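Local coordinates for protein malonyl CoA-ACP transacylase (Xanthomonas oryzae pv. oryzae, PDB 3K89) that probably catalyses transfer of the malonyl group from malonyl-CoA to holo-acyl carrier protein, releasing CoA and supplying malonyl-ACP for fatty acid synthesis, at residues M134-G139 with V194-S199; Q156-A161 with I169-D174; E33-A38 with L69-A74; R60-Q65 with L115-G120. One frame throughout, in Å; residues are numbered along the deposited sequence.

Contact 1 (M134-G139 with V194-S199); sequences MAAVLG and VKLAVS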
# COMPACT_ATOMS: atom_id res chain seq x y z
N MET A 134 -3.14 -14.08 6.78
CA MET A 134 -1.82 -13.47 6.66
C MET A 134 -1.16 -13.39 8.02
O MET A 134 -1.85 -13.25 9.02
CB MET A 134 -1.93 -12.05 6.10
CG MET A 134 -2.72 -11.97 4.83
SD MET A 134 -1.74 -12.38 3.38
CE MET A 134 -0.74 -10.91 3.03
N ALA A 135 0.17 -13.48 8.05
CA ALA A 135 0.91 -13.37 9.30
C ALA A 135 2.22 -12.62 9.13
O ALA A 135 2.94 -12.82 8.15
CB ALA A 135 1.18 -14.78 9.90
N ALA A 136 2.53 -11.76 10.09
CA ALA A 136 3.81 -11.08 10.06
C ALA A 136 4.82 -11.92 10.84
O ALA A 136 4.51 -12.44 11.92
CB ALA A 136 3.69 -9.69 10.66
N VAL A 137 6.01 -12.06 10.27
CA VAL A 137 7.10 -12.79 10.91
C VAL A 137 8.22 -11.77 11.09
O VAL A 137 8.72 -11.19 10.11
CB VAL A 137 7.57 -13.99 10.08
CG1 VAL A 137 8.68 -14.77 10.80
CG2 VAL A 137 6.41 -14.91 9.75
N LEU A 138 8.60 -11.56 12.35
CA LEU A 138 9.50 -10.49 12.73
C LEU A 138 10.84 -11.04 13.22
O LEU A 138 10.87 -12.01 13.99
CB LEU A 138 8.88 -9.60 13.82
CG LEU A 138 7.50 -8.93 13.62
CD1 LEU A 138 7.42 -8.19 12.28
CD2 LEU A 138 6.35 -9.92 13.74
N GLY A 139 11.92 -10.43 12.75
CA GLY A 139 13.27 -10.74 13.23
C GLY A 139 13.87 -12.05 12.77
O GLY A 139 14.90 -12.48 13.30
N VAL A 194 2.94 -13.15 14.31
CA VAL A 194 1.56 -12.82 14.69
C VAL A 194 0.63 -12.80 13.48
O VAL A 194 0.87 -12.08 12.51
CB VAL A 194 1.49 -11.48 15.48
CG1 VAL A 194 2.27 -10.38 14.77
CG2 VAL A 194 0.03 -11.05 15.72
N LYS A 195 -0.42 -13.62 13.56
CA LYS A 195 -1.47 -13.64 12.55
C LYS A 195 -2.16 -12.28 12.50
O LYS A 195 -2.57 -11.75 13.54
CB LYS A 195 -2.48 -14.74 12.86
CG LYS A 195 -3.33 -15.12 11.66
CD LYS A 195 -4.57 -15.90 12.06
CE LYS A 195 -4.25 -17.37 12.27
NZ LYS A 195 -5.45 -18.20 11.97
N LEU A 196 -2.27 -11.72 11.30
CA LEU A 196 -2.93 -10.43 11.11
C LEU A 196 -4.46 -10.58 11.12
O LEU A 196 -4.98 -11.67 10.93
CB LEU A 196 -2.47 -9.75 9.82
CG LEU A 196 -0.97 -9.47 9.64
CD1 LEU A 196 -0.71 -8.94 8.25
CD2 LEU A 196 -0.43 -8.50 10.70
N ALA A 197 -5.16 -9.48 11.35
CA ALA A 197 -6.63 -9.51 11.41
C ALA A 197 -7.30 -9.60 10.03
O ALA A 197 -8.44 -10.04 9.93
CB ALA A 197 -7.16 -8.32 12.20
N VAL A 198 -6.57 -9.20 8.98
CA VAL A 198 -7.07 -9.29 7.60
C VAL A 198 -7.57 -10.68 7.20
O VAL A 198 -6.95 -11.70 7.54
CB VAL A 198 -6.00 -8.86 6.56
CG1 VAL A 198 -5.81 -7.36 6.57
CG2 VAL A 198 -4.68 -9.57 6.80
N SER A 199 -8.69 -10.74 6.49
CA SER A 199 -9.20 -12.02 6.01
C SER A 199 -8.68 -12.36 4.61
O SER A 199 -8.86 -13.48 4.12
CB SER A 199 -10.73 -12.07 6.05
OG SER A 199 -11.32 -11.05 5.25
O HOH W 1 -5.09 -13.34 8.83
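Met134 and Leu196 begin the pairing of an inner strand with an edge strand: the Leu196 N-H reaches Met134 O at 2.8 Å (N to O). The Met134 chain bends twice and carries its sulfur away from the edge strand, leaving CB and CG to make the contact. Met134 CG lies 3.7 Å from Val198 CG2, the two groups meeting at a slant, while CB rests against Leu196 CD1. A water accepts from Met134 N at 2.9 Å and sits close to Leu196 O and Val198 O. Ala135 follows as a non-hydrogen-bonded antiparallel partner of Lys195, with CA atoms 4.0 Å apart. Ala136 and Val194 form the hydrogen-bonded pair, Ala136 N to Val194 O 3.0 Å, Val194 N to Ala136 O 2.9 Å. Val194 CG1 stands between its own backbone N and carbonyl carbon (chi1 48°), from where it touches Leu138 CD2. Along its other edge strand 132-138 pairs with strand 168-172, and Ala135 packs on Val178 and Leu182 of helix 175-187. The strand order 193-195, 132-138, 168-172, 158-165 across the sheet is consistent with the small ferredoxin-like subdomain of FabD enzymes.

Contact 2 (Q156-A161 with I169-D174); sequences QVVVPA and IVIGGD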
# COMPACT_ATOMS: atom_id res chain seq x y z
N GLN A 156 -1.85 -27.04 -0.22
CA GLN A 156 -2.45 -25.71 -0.09
C GLN A 156 -1.40 -24.65 -0.41
O GLN A 156 -0.31 -24.98 -0.89
CB GLN A 156 -3.03 -25.53 1.31
CG GLN A 156 -4.23 -26.44 1.57
CD GLN A 156 -4.74 -26.33 3.00
OE1 GLN A 156 -3.98 -26.50 3.94
NE2 GLN A 156 -6.02 -26.06 3.15
N VAL A 157 -1.73 -23.38 -0.15
CA VAL A 157 -0.84 -22.28 -0.51
C VAL A 157 -0.39 -21.52 0.73
O VAL A 157 -1.22 -21.09 1.54
CB VAL A 157 -1.54 -21.31 -1.51
CG1 VAL A 157 -0.71 -20.01 -1.68
CG2 VAL A 157 -1.76 -22.01 -2.86
N VAL A 158 0.92 -21.40 0.91
CA VAL A 158 1.47 -20.43 1.86
C VAL A 158 2.78 -19.92 1.29
O VAL A 158 3.69 -20.71 0.97
CB VAL A 158 1.62 -20.99 3.31
CG1 VAL A 158 2.47 -22.27 3.35
CG2 VAL A 158 2.17 -19.92 4.27
N VAL A 159 2.87 -18.61 1.13
CA VAL A 159 4.00 -17.99 0.44
C VAL A 159 4.32 -16.65 1.10
O VAL A 159 3.46 -16.07 1.77
CB VAL A 159 3.68 -17.73 -1.08
CG1 VAL A 159 3.52 -19.03 -1.89
CG2 VAL A 159 2.46 -16.80 -1.27
N PRO A 160 5.55 -16.15 0.91
CA PRO A 160 5.81 -14.75 1.24
C PRO A 160 4.88 -13.84 0.43
O PRO A 160 4.73 -14.02 -0.80
CB PRO A 160 7.28 -14.54 0.81
CG PRO A 160 7.62 -15.69 -0.07
CD PRO A 160 6.75 -16.84 0.39
N ALA A 161 4.22 -12.92 1.12
CA ALA A 161 3.27 -11.99 0.49
C ALA A 161 3.81 -10.55 0.51
O ALA A 161 3.51 -9.77 -0.39
CB ALA A 161 1.91 -12.06 1.20
N ILE A 169 8.73 -10.02 7.22
CA ILE A 169 8.08 -10.63 6.06
C ILE A 169 6.67 -10.97 6.47
O ILE A 169 6.43 -11.45 7.59
CB ILE A 169 8.79 -11.91 5.58
CG1 ILE A 169 10.19 -11.62 5.06
CG2 ILE A 169 7.99 -12.61 4.49
CD1 ILE A 169 10.88 -12.89 4.59
N VAL A 170 5.73 -10.70 5.58
CA VAL A 170 4.38 -11.15 5.80
C VAL A 170 4.17 -12.35 4.89
O VAL A 170 4.47 -12.31 3.70
CB VAL A 170 3.36 -10.03 5.50
CG1 VAL A 170 1.91 -10.54 5.62
CG2 VAL A 170 3.58 -8.87 6.44
N ILE A 171 3.67 -13.44 5.47
CA ILE A 171 3.29 -14.62 4.69
C ILE A 171 1.78 -14.71 4.59
O ILE A 171 1.08 -14.10 5.40
CB ILE A 171 3.86 -15.94 5.30
CG1 ILE A 171 3.25 -16.23 6.69
CG2 ILE A 171 5.39 -15.87 5.40
CD1 ILE A 171 3.76 -17.56 7.30
N GLY A 172 1.29 -15.39 3.57
CA GLY A 172 -0.14 -15.49 3.37
C GLY A 172 -0.54 -16.68 2.53
O GLY A 172 0.29 -17.31 1.88
N GLY A 173 -1.84 -16.96 2.54
CA GLY A 173 -2.38 -18.03 1.72
C GLY A 173 -3.57 -18.68 2.41
O GLY A 173 -4.31 -18.00 3.14
N ASP A 174 -3.73 -19.98 2.19
CA ASP A 174 -4.75 -20.74 2.92
C ASP A 174 -4.50 -20.68 4.43
O ASP A 174 -3.37 -20.80 4.89
CB ASP A 174 -4.77 -22.20 2.44
CG ASP A 174 -5.26 -22.34 1.01
OD1 ASP A 174 -6.48 -22.13 0.76
OD2 ASP A 174 -4.44 -22.67 0.14
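A β hairpin of strands 158-165 and 168-172 is held here at its open end, where Val159 and Gly172 form a hydrogen-bonded antiparallel pair: Val159 N to Gly172 O is 3.0 Å and Gly172 N to Val159 O 2.9 Å. Nearer the turn, Ala161 N gives a short bond of 2.7 Å to Val170 O, and the Ala161 side chain comes within about 4 Å of that of His203, a predicted active-site residue. On one side of the ladder the side chains of Val158 and Ile171 run alongside each other, Val158 CG2 4.2 Å from Ile171 CD1. At the far end a side chain takes over from the backbone ladder. Asp174 turns CG to the side of its backbone N (chi1 -68°), and OD2 accepts from Val157 N at 2.8 Å through its anti lone pair; Asp174 N answers with a bond to Val157 O. Gly173, whose backbone angles (phi 148°) by themselves call for glycine, has no side chain to meet Val157 O, which lies 3.3 Å from Gly173 CA as the chain turns the corner. Over the carboxylate, the Gln156 amide stacks with planes only 10° apart, while Gln156 OE1 is bonded to Arg180. Asp174 stands just before helix 175-187, whose Ala177 and Val178 meet Val158; Pro160 and Ile171 pack on helix 142-152, and strand 132-138 borders strand 168-172.

Contact 3 (E33-A38 with L69-A74); sequences ETFAEA and LAAGVA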
# COMPACT_ATOMS: atom_id res chain seq x y z
N GLU A 33 -13.10 17.77 0.56
CA GLU A 33 -13.47 17.91 -0.85
C GLU A 33 -12.89 16.74 -1.67
O GLU A 33 -13.58 16.18 -2.54
CB GLU A 33 -13.00 19.25 -1.41
CG GLU A 33 -13.77 20.42 -0.83
CD GLU A 33 -13.14 21.77 -1.18
OE1 GLU A 33 -12.09 21.80 -1.86
OE2 GLU A 33 -13.71 22.80 -0.75
N THR A 34 -11.64 16.38 -1.38
CA THR A 34 -10.99 15.25 -2.04
C THR A 34 -11.70 13.94 -1.71
O THR A 34 -11.92 13.11 -2.60
CB THR A 34 -9.50 15.20 -1.65
OG1 THR A 34 -8.91 16.39 -2.17
CG2 THR A 34 -8.80 14.00 -2.25
N PHE A 35 -12.07 13.75 -0.44
CA PHE A 35 -12.83 12.55 -0.07
C PHE A 35 -14.18 12.49 -0.80
O PHE A 35 -14.57 11.42 -1.24
CB PHE A 35 -13.06 12.46 1.44
CG PHE A 35 -11.94 11.77 2.18
CD1 PHE A 35 -10.77 12.44 2.47
CD2 PHE A 35 -12.08 10.45 2.60
CE1 PHE A 35 -9.72 11.81 3.17
CE2 PHE A 35 -11.05 9.79 3.29
CZ PHE A 35 -9.86 10.48 3.59
N ALA A 36 -14.83 13.64 -0.96
CA ALA A 36 -16.12 13.68 -1.64
C ALA A 36 -15.97 13.25 -3.10
O ALA A 36 -16.78 12.48 -3.60
CB ALA A 36 -16.73 15.07 -1.53
N GLU A 37 -14.89 13.70 -3.74
CA GLU A 37 -14.59 13.34 -5.13
C GLU A 37 -14.32 11.84 -5.26
O GLU A 37 -14.87 11.17 -6.13
CB GLU A 37 -13.39 14.17 -5.59
CG GLU A 37 -12.95 13.96 -7.04
CD GLU A 37 -11.79 14.84 -7.43
OE1 GLU A 37 -11.62 15.92 -6.81
OE2 GLU A 37 -11.06 14.47 -8.40
N ALA A 38 -13.52 11.32 -4.35
CA ALA A 38 -13.22 9.89 -4.32
C ALA A 38 -14.49 9.09 -4.06
O ALA A 38 -14.71 8.03 -4.70
CB ALA A 38 -12.15 9.60 -3.24
N LEU A 69 -6.92 5.35 -0.41
CA LEU A 69 -6.58 6.07 -1.65
C LEU A 69 -6.98 7.54 -1.56
O LEU A 69 -6.19 8.43 -1.89
CB LEU A 69 -7.20 5.38 -2.86
CG LEU A 69 -6.69 5.97 -4.19
CD1 LEU A 69 -6.31 4.91 -5.23
CD2 LEU A 69 -7.72 6.93 -4.73
N ALA A 70 -8.21 7.80 -1.12
CA ALA A 70 -8.68 9.16 -0.88
C ALA A 70 -7.76 9.88 0.10
O ALA A 70 -7.35 11.00 -0.14
CB ALA A 70 -10.13 9.15 -0.38
N ALA A 71 -7.39 9.20 1.18
CA ALA A 71 -6.56 9.80 2.22
C ALA A 71 -5.18 10.20 1.68
O ALA A 71 -4.72 11.31 1.93
CB ALA A 71 -6.42 8.82 3.39
N GLY A 72 -4.56 9.32 0.90
CA GLY A 72 -3.24 9.64 0.34
C GLY A 72 -3.31 10.77 -0.67
O GLY A 72 -2.44 11.66 -0.69
N VAL A 73 -4.31 10.73 -1.55
CA VAL A 73 -4.49 11.78 -2.51
C VAL A 73 -4.83 13.11 -1.81
O VAL A 73 -4.36 14.17 -2.27
CB VAL A 73 -5.52 11.40 -3.62
CG1 VAL A 73 -5.77 12.56 -4.57
CG2 VAL A 73 -4.99 10.19 -4.41
N ALA A 74 -5.60 13.08 -0.72
CA ALA A 74 -5.89 14.33 0.02
C ALA A 74 -4.60 14.99 0.54
O ALA A 74 -4.41 16.20 0.38
CB ALA A 74 -6.86 14.10 1.17
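Phe35 lays one face of its ring over the methyl of Ala70, whose CB stands 3.9 Å from the ring centroid and 16° off the normal, a CH-pi contact displaced toward the rim. The same ring reaches farther along the partner helix: its tip, Phe35 CZ, is 3.6 Å from Ala71 CA, and Phe35 CE1 comes near Ala74 CB. One turn on, Ala38 CB meets Ala70 CB at 3.5 Å, methyl to methyl, so that Ala70 is covered from two neighbouring positions of the helix. Thr34 splits its branches. CG2, anti to the backbone N, is directed at the other helix and stops 3.7 Å from Ala74 N, with Val73 CG1 at 4.1 Å, whereas OG1 is bonded to Gln30. These side chains belong to segments of helices 30-42 and 61-81 whose axes pass 8.9 Å apart at 140°, roughly antiparallel. The ring is further held edge-to-face by Trp47. No hydrogen bond crosses between the two segments and every touching residue is buried, which implies that shape and apolar contact join them here, while polar ties between the same helices lie beside this core, in the Glu37–Arg77 salt bridge and the bond from Gln30 to Ala74 O.

Contact 4 (R60-Q65 with L115-G120); sequences RTEYTQ and LVRLRG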
# COMPACT_ATOMS: atom_id res chain seq x y z
N ARG A 60 -12.77 -3.58 6.30
CA ARG A 60 -13.02 -4.52 5.22
C ARG A 60 -12.40 -3.94 3.95
O ARG A 60 -12.71 -2.82 3.58
CB ARG A 60 -14.53 -4.69 5.00
CG ARG A 60 -14.94 -5.95 4.28
CD ARG A 60 -15.85 -6.84 5.15
NE ARG A 60 -17.18 -6.24 5.25
CZ ARG A 60 -17.82 -5.91 6.37
NH1 ARG A 60 -17.29 -6.15 7.57
NH2 ARG A 60 -19.02 -5.36 6.30
N THR A 61 -11.54 -4.72 3.31
CA THR A 61 -10.65 -4.20 2.26
C THR A 61 -11.33 -3.48 1.07
O THR A 61 -10.76 -2.53 0.54
CB THR A 61 -9.64 -5.28 1.80
OG1 THR A 61 -8.49 -4.65 1.22
CG2 THR A 61 -10.26 -6.28 0.82
N GLU A 62 -12.54 -3.89 0.68
CA GLU A 62 -13.23 -3.17 -0.40
C GLU A 62 -13.53 -1.71 -0.02
O GLU A 62 -13.67 -0.87 -0.91
CB GLU A 62 -14.53 -3.87 -0.84
CG GLU A 62 -15.69 -3.77 0.13
CD GLU A 62 -17.01 -4.14 -0.54
OE1 GLU A 62 -17.52 -5.24 -0.26
OE2 GLU A 62 -17.51 -3.37 -1.39
N TYR A 63 -13.64 -1.44 1.28
CA TYR A 63 -13.80 -0.08 1.79
C TYR A 63 -12.48 0.55 2.20
O TYR A 63 -12.27 1.74 1.96
CB TYR A 63 -14.81 -0.02 2.94
CG TYR A 63 -16.16 -0.59 2.54
CD1 TYR A 63 -16.97 0.08 1.62
CD2 TYR A 63 -16.58 -1.82 3.03
CE1 TYR A 63 -18.20 -0.45 1.21
CE2 TYR A 63 -17.82 -2.37 2.61
CZ TYR A 63 -18.61 -1.66 1.71
OH TYR A 63 -19.81 -2.16 1.29
N THR A 64 -11.61 -0.22 2.85
CA THR A 64 -10.33 0.35 3.29
C THR A 64 -9.58 0.93 2.11
O THR A 64 -8.95 1.99 2.24
CB THR A 64 -9.41 -0.71 3.91
OG1 THR A 64 -10.20 -1.60 4.71
CG2 THR A 64 -8.34 -0.07 4.77
N GLN A 65 -9.61 0.23 0.99
CA GLN A 65 -8.80 0.61 -0.18
C GLN A 65 -9.18 1.99 -0.74
O GLN A 65 -8.33 2.85 -0.81
CB GLN A 65 -8.82 -0.48 -1.26
CG GLN A 65 -8.00 -1.71 -0.83
CD GLN A 65 -7.85 -2.70 -1.95
OE1 GLN A 65 -7.58 -2.34 -3.10
NE2 GLN A 65 -8.02 -3.98 -1.61
N LEU A 115 -11.80 1.92 -9.05
CA LEU A 115 -10.99 0.76 -9.36
C LEU A 115 -10.59 -0.03 -8.11
O LEU A 115 -10.60 -1.25 -8.12
CB LEU A 115 -9.75 1.18 -10.15
CG LEU A 115 -8.80 0.06 -10.60
CD1 LEU A 115 -9.51 -0.98 -11.47
CD2 LEU A 115 -7.59 0.66 -11.33
N VAL A 116 -10.20 0.67 -7.05
CA VAL A 116 -9.75 -0.05 -5.85
C VAL A 116 -10.90 -0.58 -5.00
O VAL A 116 -10.72 -1.55 -4.27
CB VAL A 116 -8.70 0.73 -5.03
CG1 VAL A 116 -7.49 1.09 -5.91
CG2 VAL A 116 -9.32 1.98 -4.37
N ARG A 117 -12.08 0.04 -5.10
CA ARG A 117 -13.28 -0.61 -4.54
C ARG A 117 -13.48 -1.97 -5.23
O ARG A 117 -13.69 -2.99 -4.55
CB ARG A 117 -14.52 0.29 -4.68
CG ARG A 117 -15.83 -0.41 -4.23
CD ARG A 117 -16.31 0.09 -2.90
NE ARG A 117 -17.41 -0.72 -2.35
CZ ARG A 117 -18.71 -0.44 -2.46
NH1 ARG A 117 -19.13 0.64 -3.11
NH2 ARG A 117 -19.61 -1.25 -1.90
N LEU A 118 -13.38 -1.98 -6.56
CA LEU A 118 -13.47 -3.24 -7.33
C LEU A 118 -12.35 -4.19 -6.95
O LEU A 118 -12.59 -5.38 -6.73
CB LEU A 118 -13.46 -2.99 -8.84
CG LEU A 118 -14.67 -2.28 -9.44
CD1 LEU A 118 -14.47 -2.16 -10.94
CD2 LEU A 118 -15.98 -3.02 -9.12
N ARG A 119 -11.12 -3.67 -6.84
CA ARG A 119 -9.98 -4.51 -6.45
C ARG A 119 -10.25 -5.23 -5.13
O ARG A 119 -10.08 -6.46 -5.04
CB ARG A 119 -8.69 -3.65 -6.36
CG ARG A 119 -7.41 -4.42 -6.00
CD ARG A 119 -6.22 -3.46 -6.12
NE ARG A 119 -4.92 -4.05 -5.75
CZ ARG A 119 -4.41 -4.07 -4.52
NH1 ARG A 119 -5.12 -3.60 -3.49
NH2 ARG A 119 -3.19 -4.58 -4.30
N GLY A 120 -10.70 -4.50 -4.12
CA GLY A 120 -11.06 -5.08 -2.83
C GLY A 120 -12.17 -6.11 -2.96
O GLY A 120 -12.09 -7.16 -2.35
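Close antiparallel helix packing brings Glu62 and Gly120 together where the first turn of helix 61-81 lies against helix 109-126, beside the predicted active site. The axes of segments 61-65 and 115-120 pass 7.3 Å apart at 155°, and with no side chain on Gly120 the backbones come near: Glu62 CA is 3.8 Å from Gly120 CA. Polar side chains grip on each flank of this tight point. On one, Arg117, its chain bent at chi2, meets Glu62 side-on. Arg117 NE at 2.8 Å and NH2 at 3.0 Å both bond the single oxygen OE2 of Glu62, NE on its anti lone pair, and Gln121 adds a further donor. Tyr63 CE1 lies over one face of the guanidinium, with the ring tilted 30° against it. On the other flank Gln65 lies across Arg119, nearly perpendicular to it. Arg119 NH1 holds Gln65 OE1 at 2.8 Å from above the carbonyl plane, not on a lone pair. At the amide's other end Gln65 NE2 gives a nearly straight bond (174°) of 2.9 Å to Thr61 OG1, itself bonded to Gln13. Arg119 NH2 bonds Gln252 OE1 and Ser94 OG. As a second-shell residue, Gln65 would help orient a guanidinium beside the predicted nucleophile, a setting consistent with the arginine that FabD enzymes use near the malonyl carboxylate.

From the N terminus, contact 3 opens on helix 30-42, and contact 4 opens at 60-65 before contact 3 closes at 69-74; contact 4 then closes at 115-120, so the two loops cross. Both use helix 61-81, and they touch where Leu69 CD1 meets Val116 CG1 at 4.1 Å. Helix 109-126 leads on to strand 132-138, where contact 1 opens. It closes only at 194-199, and the shorter hairpin loop of contact 2 falls wholly within it; the two share a sheet through neighbouring strands. Contacts 3 and 4 thus tie together helices 30-42, 61-81 and 109-126, contacts 1 and 2 the mixed sheet, and contacts 1 and 3 lie on opposite sides of the chain's centre.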